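Local atomic coordinates of BPT4 GENE 59 helicase assembly protein (Enterobacteria phage T4, PDB entry 1C1K), a protein that loads the replicative helicase onto single-stranded DNA covered by the phage ssDNA-binding protein at replication forks, serving phage T4 DNA replication, recombination and repair. Residues 27-32 against 190-195; 3-8 against 196-201; 15-20 against 45-50. All coordinates share one frame; numbering follows the deposited sequence.

In the fold
Along the chain the six segments come in the order 3-8, 15-20, 27-32, 45-50, 190-195, 196-201. Contact 2, the two-stranded antiparallel sheet, closes a loop that encloses the other two contacts, whose own segments alternate. Contacts 1 and 2 are neighbours, with centres about 13 Å apart: helix 181-196 runs directly into strand 197-199, and Tyr193 packs on Leu4. Both join the N-terminal part of this two-domain, largely helical protein to its C-terminal part. Contacts 1 and 3 share helix 16-30 and have centres about 20 Å apart. Contact 3 lies wholly within the N-terminal part, with its centre about 26 Å from that of contact 2.

Contact 1. Residues 27-32 against 190-195; sequences KQHMNG and LKAYRK
The imidazole of His29 meets helix 181-196 along the edge of its ring: Ala192 O and Lys195 CB lie near the ring plane, and so does SD of the adjacent Met30. With CG anti to the backbone N (chi1 175°), the ring extends across to the other helix, and NE2 donates to Ala192 O over 2.8 Å. The bond leaves the ring nearly in its plane but reaches the oxygen from above the carbonyl plane. Val36 N is bonded to ND1 on the other side of the ring, which is consistent with a neutral imidazole protonated on NE2. This bond ties helix 16-30 of the N-terminal part to helix 181-196 of the C-terminal part, across the two-domain helical fold. Beside this bond, Ala192 CB points at the other helix and packs 3.3 Å from His29 O and 3.8 Å from Met30 SD. The Met30 chain, bent at chi2 and chi3, folds its thioether against this methyl and brings CE to 4.4 Å from Tyr193 CB. Lys195 offers CB to His29 CE1 at 4.0 Å, while its amino group leads away to a salt bridge with Asp35. Helix 16-30 ends here in a Schellman motif at Gly32, where phi is 73°.

Contact 2. Residues 3-8 against 196-201; sequences KLRMPA and ILNIDS
Arg5 CG stands anti to its carbonyl carbon (chi1 -67°), and from there the chain runs extended to NE, laying its methylene groups along the backbone of Ile196 and carrying the guanidinium to Leu197, with one face over Asn198 CA. Leu4 and Leu197 likewise hold CG beside the backbone N, so their side chains lie side by side and point the same way. Asn198 differs, its CG being anti to the backbone N (chi1 -170°).

Three backbone bonds join the two segments. Lys3 and Asn198 form a hydrogen-bonded pair: Lys3 N donates to Asn198 O over 3.0 Å, on a lone pair in the carbonyl plane, and Asn198 N returns a shorter bond of 2.6 Å to Lys3 O, nearly along the C=O axis. Beyond the strand, Arg5 N gives an almost straight bond of 2.5 Å to Ile196 O. Leu4 and Leu197 make the intervening non-hydrogen-bonded pair. Their methyl groups are packed tightly, with Leu4 CD1 only 3.3 Å from Leu197 CD2. Arg5 NH1 adds a weak, bent bond of 2.6 Å to Leu197 O. Arg5 O is buried by the contact and has no partner in the model.

Ile162 of helix 158-168 packs on Leu197, and Asp200 caps the helix that follows, 201-216. The register is that of a short two-stranded antiparallel sheet, the sole sheet of this helical protein, pairing the N-terminal strand 2-4 with strand 197-199 between the last two helices.

Contact 3. Residues 15-20 against 45-50; sequences DGKSVY and VSDAAY
Tyr50, Lys17 and Tyr20 carry the contact; the lysine chain passes over a face of the Tyr50 ring, on the CD2/CE2 side, and Tyr20 meets its CD1/CE1 side. In all three CG is anti to the backbone N, which sends both rings and the lysine chain into the space between helices 16-30 and 47-52.

The two tyrosines slide past each other in opposite directions. Tyr50 CD1 lies over one face of the Tyr20 ring, offset toward its rim and 3.4 Å from Tyr20 CD2; the ring planes are inclined at 46°, so the pair is oblique. Tyr20 CE2 also comes within 3.6 Å of Tyr50 CB. Val45 CG2 meets the edge of the Tyr20 ring, 4.2 Å from CE2, and Phe59 of helix 56-65 adds an edge-to-face contact with the same ring.

Lys17 crosses Tyr50 obliquely, its CG standing over the ring face in a CH-pi contact, 4.3 Å from the ring centroid. The rest of the chain continues past the ring until its terminal bend brings NZ to Asp47 OD2 at 3.1 Å, a salt bridge in which NZ meets OD2 from above the carboxylate plane. NZ also donates to a water at 2.7 Å, which in turn is weakly bonded to Val45 O. A second water joins Tyr20 OH to Ser46 O, lying at the edge of the tyrosine ring.

Both helices begin at the contact. Asp15 OD1 accepts from Ser18 N and from Ser18 OG, and Ser46 OG accepts from Ala49 N over 3.1 Å. The result is a pair of N-capped helix starts joined by an oblique tyrosine pair and a peripheral salt bridge, within the largely helical N-terminal part, a domain that has been likened to HMG proteins.

Contact 1. Residues 27-32 against 190-195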
# COMPACT_ATOMS: atom_id res chain seq x y z
N LYS A 27 9.98 -1.74 -6.65
CA LYS A 27 9.14 -1.46 -7.81
C LYS A 27 8.60 -2.78 -8.37
O LYS A 27 7.41 -2.90 -8.66
CB LYS A 27 9.94 -0.74 -8.89
CG LYS A 27 9.12 -0.35 -10.12
CD LYS A 27 10.03 0.06 -11.27
CE LYS A 27 9.24 0.63 -12.43
NZ LYS A 27 9.99 0.47 -13.70
N GLN A 28 9.48 -3.76 -8.52
CA GLN A 28 9.07 -5.05 -9.06
C GLN A 28 8.13 -5.76 -8.09
O GLN A 28 7.19 -6.44 -8.50
CB GLN A 28 10.31 -5.89 -9.37
CG GLN A 28 11.09 -5.34 -10.55
CD GLN A 28 12.45 -5.99 -10.72
OE1 GLN A 28 13.31 -5.48 -11.44
NE2 GLN A 28 12.64 -7.13 -10.06
N HIS A 29 8.38 -5.59 -6.80
CA HIS A 29 7.54 -6.21 -5.79
C HIS A 29 6.12 -5.65 -5.90
O HIS A 29 5.15 -6.40 -5.90
CB HIS A 29 8.10 -5.92 -4.39
CG HIS A 29 7.23 -6.42 -3.29
ND1 HIS A 29 7.47 -7.61 -2.64
CD2 HIS A 29 6.11 -5.90 -2.72
CE1 HIS A 29 6.54 -7.81 -1.72
NE2 HIS A 29 5.71 -6.79 -1.75
N MET A 30 6.02 -4.33 -6.02
CA MET A 30 4.72 -3.67 -6.11
C MET A 30 3.98 -3.97 -7.42
O MET A 30 2.79 -3.69 -7.54
CB MET A 30 4.88 -2.16 -5.92
CG MET A 30 5.24 -1.78 -4.48
SD MET A 30 4.12 -2.47 -3.21
CE MET A 30 2.55 -1.96 -3.89
N ASN A 31 4.70 -4.56 -8.39
CA ASN A 31 4.13 -4.93 -9.68
C ASN A 31 3.84 -6.43 -9.70
O ASN A 31 3.40 -6.98 -10.71
CB ASN A 31 5.11 -4.62 -10.82
CG ASN A 31 5.05 -3.17 -11.26
OD1 ASN A 31 6.02 -2.65 -11.81
ND2 ASN A 31 3.92 -2.52 -11.03
N GLY A 32 4.11 -7.09 -8.57
CA GLY A 32 3.89 -8.53 -8.46
C GLY A 32 4.90 -9.36 -9.22
O GLY A 32 4.62 -10.50 -9.60
N LEU A 190 -2.47 -4.13 -3.89
CA LEU A 190 -2.99 -4.50 -2.59
C LEU A 190 -2.31 -5.74 -2.03
O LEU A 190 -1.90 -5.77 -0.87
CB LEU A 190 -4.51 -4.73 -2.68
CG LEU A 190 -5.34 -3.44 -2.79
CD1 LEU A 190 -6.74 -3.78 -3.28
CD2 LEU A 190 -5.41 -2.76 -1.43
N LYS A 191 -2.18 -6.77 -2.85
CA LYS A 191 -1.53 -7.99 -2.40
C LYS A 191 -0.05 -7.77 -2.13
O LYS A 191 0.50 -8.31 -1.17
CB LYS A 191 -1.74 -9.11 -3.42
CG LYS A 191 -3.19 -9.58 -3.50
CD LYS A 191 -3.29 -10.97 -4.12
CE LYS A 191 -3.04 -10.94 -5.62
NZ LYS A 191 -4.04 -10.11 -6.34
N ALA A 192 0.60 -6.97 -2.97
CA ALA A 192 2.02 -6.70 -2.79
C ALA A 192 2.26 -5.97 -1.47
O ALA A 192 3.14 -6.33 -0.69
CB ALA A 192 2.56 -5.88 -3.95
N TYR A 193 1.46 -4.93 -1.21
CA TYR A 193 1.58 -4.15 0.02
C TYR A 193 1.23 -5.02 1.23
O TYR A 193 1.84 -4.92 2.29
CB TYR A 193 0.66 -2.93 -0.05
CG TYR A 193 0.95 -1.82 0.95
CD1 TYR A 193 2.18 -1.72 1.62
CD2 TYR A 193 -0.02 -0.86 1.22
CE1 TYR A 193 2.42 -0.69 2.53
CE2 TYR A 193 0.21 0.17 2.13
CZ TYR A 193 1.43 0.25 2.78
OH TYR A 193 1.64 1.27 3.69
N ARG A 194 0.25 -5.90 1.06
CA ARG A 194 -0.16 -6.78 2.15
C ARG A 194 1.01 -7.67 2.60
O ARG A 194 1.12 -8.01 3.77
CB ARG A 194 -1.36 -7.64 1.70
CG ARG A 194 -1.88 -8.62 2.75
CD ARG A 194 -3.20 -9.27 2.32
NE ARG A 194 -3.04 -10.14 1.16
CZ ARG A 194 -4.01 -10.90 0.64
NH1 ARG A 194 -5.23 -10.90 1.17
NH2 ARG A 194 -3.76 -11.66 -0.42
N LYS A 195 1.88 -8.04 1.66
CA LYS A 195 3.03 -8.89 1.98
C LYS A 195 4.03 -8.20 2.91
O LYS A 195 4.66 -8.85 3.75
CB LYS A 195 3.74 -9.32 0.70
CG LYS A 195 2.99 -10.39 -0.09
CD LYS A 195 3.79 -10.89 -1.27
CE LYS A 195 3.05 -12.01 -1.98
NZ LYS A 195 3.91 -13.21 -2.19

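Contact 2. Residues 3-8 against 196-201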
# COMPACT_ATOMS: atom_id res chain seq x y z
N LYS A 3 2.46 -2.82 11.33
CA LYS A 3 3.84 -2.39 11.18
C LYS A 3 4.33 -2.81 9.80
O LYS A 3 4.00 -3.89 9.32
CB LYS A 3 4.72 -3.05 12.24
CG LYS A 3 5.22 -2.09 13.30
CD LYS A 3 6.53 -1.45 12.88
CE LYS A 3 7.64 -1.78 13.86
NZ LYS A 3 8.76 -2.52 13.21
N LEU A 4 5.11 -1.94 9.18
CA LEU A 4 5.67 -2.23 7.86
C LEU A 4 6.91 -3.09 8.04
O LEU A 4 7.76 -2.79 8.89
CB LEU A 4 6.07 -0.93 7.16
CG LEU A 4 5.07 -0.21 6.28
CD1 LEU A 4 4.61 -1.14 5.16
CD2 LEU A 4 3.89 0.26 7.12
N ARG A 5 7.01 -4.16 7.27
CA ARG A 5 8.19 -5.01 7.33
C ARG A 5 9.25 -4.18 6.62
O ARG A 5 8.96 -3.48 5.65
CB ARG A 5 7.93 -6.33 6.60
CG ARG A 5 6.90 -7.20 7.29
CD ARG A 5 6.70 -8.53 6.58
NE ARG A 5 5.82 -9.41 7.35
CZ ARG A 5 4.50 -9.49 7.17
NH1 ARG A 5 3.91 -8.74 6.25
NH2 ARG A 5 3.78 -10.31 7.92
N MET A 6 10.48 -4.24 7.12
CA MET A 6 11.55 -3.44 6.53
C MET A 6 12.84 -4.23 6.33
O MET A 6 13.06 -5.26 6.97
CB MET A 6 11.86 -2.24 7.43
CG MET A 6 10.66 -1.33 7.69
SD MET A 6 10.38 -0.19 6.33
CE MET A 6 11.81 0.79 6.44
N PRO A 7 13.70 -3.76 5.42
CA PRO A 7 14.96 -4.48 5.20
C PRO A 7 15.77 -4.44 6.50
O PRO A 7 15.64 -3.50 7.29
CB PRO A 7 15.64 -3.69 4.08
CG PRO A 7 14.96 -2.35 4.08
CD PRO A 7 13.56 -2.60 4.54
N ALA A 8 16.59 -5.45 6.74
CA ALA A 8 17.39 -5.49 7.96
C ALA A 8 18.48 -4.41 7.92
O ALA A 8 18.92 -4.00 6.84
CB ALA A 8 18.02 -6.87 8.14
N ILE A 196 4.19 -6.89 2.76
CA ILE A 196 5.14 -6.18 3.61
C ILE A 196 4.50 -5.60 4.88
O ILE A 196 5.20 -5.08 5.74
CB ILE A 196 5.87 -5.06 2.84
CG1 ILE A 196 4.87 -4.16 2.13
CG2 ILE A 196 6.82 -5.67 1.81
CD1 ILE A 196 5.52 -2.95 1.46
N LEU A 197 3.18 -5.70 5.00
CA LEU A 197 2.51 -5.19 6.18
C LEU A 197 2.31 -6.30 7.20
O LEU A 197 1.80 -7.37 6.87
CB LEU A 197 1.14 -4.60 5.81
CG LEU A 197 1.12 -3.21 5.17
CD1 LEU A 197 -0.31 -2.88 4.74
CD2 LEU A 197 1.63 -2.16 6.15
N ASN A 198 2.74 -6.04 8.43
CA ASN A 198 2.60 -7.00 9.52
C ASN A 198 1.37 -6.54 10.30
O ASN A 198 1.42 -5.57 11.05
CB ASN A 198 3.84 -6.95 10.42
CG ASN A 198 3.88 -8.07 11.43
OD1 ASN A 198 4.91 -8.33 12.05
ND2 ASN A 198 2.75 -8.76 11.59
N ILE A 199 0.27 -7.25 10.09
CA ILE A 199 -0.99 -6.87 10.73
C ILE A 199 -1.53 -7.89 11.71
O ILE A 199 -1.56 -9.09 11.42
CB ILE A 199 -2.07 -6.61 9.66
CG1 ILE A 199 -1.70 -5.37 8.83
CG2 ILE A 199 -3.45 -6.45 10.32
CD1 ILE A 199 -2.46 -5.26 7.52
N ASP A 200 -1.95 -7.41 12.87
CA ASP A 200 -2.56 -8.26 13.89
C ASP A 200 -4.06 -8.18 13.60
O ASP A 200 -4.73 -7.22 13.98
CB ASP A 200 -2.27 -7.72 15.29
CG ASP A 200 -2.81 -8.62 16.38
OD1 ASP A 200 -3.81 -9.33 16.13
OD2 ASP A 200 -2.23 -8.64 17.49
N SER A 201 -4.56 -9.20 12.91
CA SER A 201 -5.96 -9.29 12.53
C SER A 201 -6.95 -9.08 13.66
O SER A 201 -7.93 -8.36 13.50
CB SER A 201 -6.24 -10.65 11.89
OG SER A 201 -6.42 -10.51 10.49

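Contact 3. Residues 15-20 against 45-50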
# COMPACT_ATOMS: atom_id res chain seq x y z
N ASP A 15 25.34 3.13 -0.87
CA ASP A 15 25.73 3.94 -2.02
C ASP A 15 24.63 4.12 -3.07
O ASP A 15 23.55 3.54 -2.95
CB ASP A 15 27.04 3.41 -2.65
CG ASP A 15 26.91 2.02 -3.25
OD1 ASP A 15 25.78 1.52 -3.46
OD2 ASP A 15 27.98 1.41 -3.53
N GLY A 16 24.92 4.94 -4.07
CA GLY A 16 23.95 5.23 -5.11
C GLY A 16 23.40 4.04 -5.87
O GLY A 16 22.19 3.95 -6.08
N LYS A 17 24.27 3.14 -6.30
CA LYS A 17 23.79 1.97 -7.02
C LYS A 17 22.91 1.12 -6.12
O LYS A 17 21.93 0.52 -6.58
CB LYS A 17 24.95 1.13 -7.56
CG LYS A 17 24.46 -0.11 -8.31
CD LYS A 17 25.50 -0.69 -9.27
CE LYS A 17 24.93 -1.92 -9.97
NZ LYS A 17 25.98 -2.93 -10.32
N SER A 18 23.25 1.05 -4.84
CA SER A 18 22.46 0.25 -3.90
C SER A 18 21.07 0.86 -3.73
O SER A 18 20.09 0.12 -3.57
CB SER A 18 23.18 0.15 -2.55
OG SER A 18 24.40 -0.57 -2.69
N VAL A 19 20.99 2.19 -3.76
CA VAL A 19 19.69 2.85 -3.63
C VAL A 19 18.87 2.48 -4.87
O VAL A 19 17.67 2.21 -4.78
CB VAL A 19 19.85 4.39 -3.55
CG1 VAL A 19 18.49 5.07 -3.62
CG2 VAL A 19 20.53 4.77 -2.24
N TYR A 20 19.52 2.46 -6.03
CA TYR A 20 18.82 2.10 -7.26
C TYR A 20 18.30 0.67 -7.17
O TYR A 20 17.18 0.39 -7.57
CB TYR A 20 19.76 2.23 -8.46
CG TYR A 20 19.24 1.50 -9.70
CD1 TYR A 20 18.26 2.07 -10.51
CD2 TYR A 20 19.75 0.25 -10.05
CE1 TYR A 20 17.80 1.41 -11.65
CE2 TYR A 20 19.29 -0.42 -11.18
CZ TYR A 20 18.32 0.17 -11.97
OH TYR A 20 17.89 -0.48 -13.11
N VAL A 45 20.56 -7.19 -9.97
CA VAL A 45 20.02 -6.38 -11.05
C VAL A 45 21.00 -6.35 -12.23
O VAL A 45 22.16 -6.71 -12.09
CB VAL A 45 19.76 -4.93 -10.59
CG1 VAL A 45 18.98 -4.94 -9.29
CG2 VAL A 45 21.08 -4.19 -10.42
N SER A 46 20.51 -5.92 -13.39
CA SER A 46 21.34 -5.82 -14.58
C SER A 46 22.12 -4.50 -14.55
O SER A 46 21.52 -3.42 -14.55
CB SER A 46 20.46 -5.88 -15.83
OG SER A 46 21.12 -5.29 -16.94
N ASP A 47 23.44 -4.59 -14.52
CA ASP A 47 24.26 -3.39 -14.49
C ASP A 47 24.07 -2.61 -15.78
O ASP A 47 24.08 -1.38 -15.77
CB ASP A 47 25.74 -3.74 -14.32
CG ASP A 47 26.62 -2.50 -14.16
OD1 ASP A 47 27.53 -2.29 -15.00
OD2 ASP A 47 26.39 -1.75 -13.18
N ALA A 48 23.91 -3.32 -16.89
CA ALA A 48 23.72 -2.67 -18.17
C ALA A 48 22.48 -1.77 -18.12
O ALA A 48 22.49 -0.65 -18.64
CB ALA A 48 23.57 -3.72 -19.27
N ALA A 49 21.42 -2.26 -17.49
CA ALA A 49 20.18 -1.49 -17.38
C ALA A 49 20.40 -0.26 -16.51
O ALA A 49 19.92 0.82 -16.83
CB ALA A 49 19.08 -2.35 -16.78
N TYR A 50 21.13 -0.43 -15.41
CA TYR A 50 21.41 0.69 -14.51
C TYR A 50 22.24 1.75 -15.24
O TYR A 50 21.95 2.94 -15.15
CB TYR A 50 22.16 0.20 -13.27
CG TYR A 50 22.78 1.31 -12.44
CD1 TYR A 50 21.99 2.22 -11.75
CD2 TYR A 50 24.17 1.44 -12.35
CE1 TYR A 50 22.57 3.24 -10.98
CE2 TYR A 50 24.76 2.45 -11.60
CZ TYR A 50 23.95 3.35 -10.92
OH TYR A 50 24.54 4.34 -10.16
O HOH W 1 24.69 -5.24 -10.51
O HOH W 2 18.99 -2.91 -13.52